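Local coordinates for molybdenum-binding-protein (Azotobacter vinelandii, PDB 1H9M) that binds molybdate ions in the cytoplasm as an assembly of three chains and probably serves molybdenum storage and homeostasis, at residues 10-15 / 58-63. Sequence-based numbering, arbitrary orientation.
Sequences NVFKGT and VVAVVK. With MOO (molybdate ion), chain E.
Val62 O is gripped twice by Asn10: the side-chain ND2 reaches Val62 O at 3.0 Å, from 40° above the carbonyl plane, while Asn10 N makes a longer, weak bond to the same oxygen. With CG beside its own backbone N (chi1 -57°), the Asn10 amide can reach back to the neighbouring strand, and its OD1 accepts a hydrogen bond from Thr111 N in the second TOBE domain. Beyond this clamp the strands run antiparallel in regular register. Phe12 and Ala60 exchange a reciprocal pair of bonds, Ala60 N to Phe12 O at 2.7 Å, and Gly14 and Val58 exchange another. Phe12 CD1 lies 4.2 Å from Ala60 CB, on the face shared with Asn10 and Val62, where Ile110 packs against the Phe12 ring. On the other face the Val11 and Val59 side chains cross obliquely, CG1 of Val11 4.0 Å from CB of Val59, and the Lys13 stem runs alongside Val59, CG to CG1 at 3.8 Å. Tyr76 and Leu68 of the second subunit pack on Val59 and Val61 respectively. Just past the strand end, Lys63 bends at chi3 (59°) and chi4, folding along one side of the molybdate, which brings NZ to 3.0 Å from its O1 and, more weakly, 3.3 Å from O3. Ser7 OG, Arg9 N and Ala64 N also bind the anion, as does Thr115 OG1 of the second subunit. A leucine at Lys63 would probably leave molybdate O1 without this ammonium donor and the charge of the anion less well balanced. Within this TOBE domain the paired strands place the lysine that follows them at an oxyanion site between subunits, where charge attraction and hydrogen bonding are likely to act together.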
# COMPACT_ATOMS: atom_id res chain seq x y z
N ASN A 10 7.77 -11.56 -0.58
CA ASN A 10 9.15 -11.06 -0.68
C ASN A 10 9.73 -10.79 0.67
O ASN A 10 9.29 -9.88 1.39
CB ASN A 10 9.06 -9.73 -1.47
CG ASN A 10 8.40 -10.03 -2.83
OD1 ASN A 10 8.87 -10.92 -3.56
ND2 ASN A 10 7.28 -9.37 -3.06
N VAL A 11 10.81 -11.56 1.00
CA VAL A 11 11.49 -11.33 2.29
C VAL A 11 12.98 -11.30 1.93
O VAL A 11 13.49 -12.36 1.58
CB VAL A 11 11.18 -12.39 3.36
CG1 VAL A 11 12.02 -12.09 4.64
CG2 VAL A 11 9.71 -12.39 3.78
N PHE A 12 13.57 -10.12 1.88
CA PHE A 12 14.95 -9.96 1.44
C PHE A 12 15.88 -9.74 2.64
O PHE A 12 15.65 -8.85 3.45
CB PHE A 12 15.11 -8.80 0.50
CG PHE A 12 14.16 -8.71 -0.66
CD1 PHE A 12 13.10 -7.83 -0.64
CD2 PHE A 12 14.36 -9.48 -1.80
CE1 PHE A 12 12.25 -7.73 -1.72
CE2 PHE A 12 13.50 -9.39 -2.88
CZ PHE A 12 12.45 -8.50 -2.84
N LYS A 13 17.04 -10.41 2.63
CA LYS A 13 18.03 -10.14 3.67
C LYS A 13 19.02 -9.08 3.25
O LYS A 13 19.43 -8.96 2.10
CB LYS A 13 18.79 -11.44 4.01
CG LYS A 13 17.93 -12.48 4.72
CD LYS A 13 18.71 -13.76 4.99
CE LYS A 13 17.80 -14.94 5.31
NZ LYS A 13 18.59 -16.21 5.40
N GLY A 14 19.38 -8.24 4.22
CA GLY A 14 20.35 -7.19 3.91
C GLY A 14 20.92 -6.51 5.13
O GLY A 14 20.71 -6.93 6.26
N THR A 15 21.68 -5.44 4.87
CA THR A 15 22.28 -4.66 5.94
C THR A 15 22.01 -3.16 5.75
O THR A 15 22.08 -2.66 4.61
CB THR A 15 23.83 -4.73 6.13
OG1 THR A 15 24.37 -4.42 4.84
CG2 THR A 15 24.23 -6.17 6.45
N VAL A 58 19.24 -6.82 8.64
CA VAL A 58 17.77 -6.73 8.65
C VAL A 58 17.18 -7.54 7.50
O VAL A 58 17.87 -8.10 6.63
CB VAL A 58 17.30 -5.28 8.37
CG1 VAL A 58 17.78 -4.38 9.55
CG2 VAL A 58 17.89 -4.77 7.07
N VAL A 59 15.86 -7.76 7.52
CA VAL A 59 15.09 -8.26 6.41
C VAL A 59 14.10 -7.15 5.94
O VAL A 59 13.74 -6.30 6.76
CB VAL A 59 14.25 -9.52 6.76
CG1 VAL A 59 15.33 -10.64 6.78
CG2 VAL A 59 13.33 -9.30 7.93
N ALA A 60 13.89 -7.12 4.63
CA ALA A 60 12.92 -6.16 4.06
C ALA A 60 11.75 -7.05 3.61
O ALA A 60 11.98 -8.03 2.91
CB ALA A 60 13.57 -5.55 2.84
N VAL A 61 10.52 -6.72 3.93
CA VAL A 61 9.34 -7.53 3.67
C VAL A 61 8.38 -6.73 2.77
O VAL A 61 8.03 -5.62 3.18
CB VAL A 61 8.64 -7.80 5.02
CG1 VAL A 61 7.39 -8.63 4.83
CG2 VAL A 61 9.71 -8.54 5.89
N VAL A 62 8.01 -7.32 1.64
CA VAL A 62 7.14 -6.53 0.71
C VAL A 62 6.05 -7.44 0.23
O VAL A 62 6.33 -8.47 -0.34
CB VAL A 62 7.95 -5.97 -0.49
CG1 VAL A 62 7.01 -5.21 -1.41
CG2 VAL A 62 9.07 -5.01 -0.03
N LYS A 63 4.75 -7.17 0.40
CA LYS A 63 3.73 -8.00 -0.15
C LYS A 63 3.63 -7.88 -1.69
O LYS A 63 3.88 -6.77 -2.16
CB LYS A 63 2.35 -7.60 0.41
CG LYS A 63 1.92 -8.29 1.69
CD LYS A 63 0.63 -7.62 2.20
CE LYS A 63 -0.36 -7.77 1.11
NZ LYS A 63 -1.25 -8.97 1.24
MO MOO E . 1.04 -11.86 0.03
O1 MOO E . -0.30 -11.00 -0.78
O2 MOO E . 2.63 -11.35 -0.65
O3 MOO E . 0.85 -11.48 1.76
O4 MOO E . 0.70 -13.61 -0.31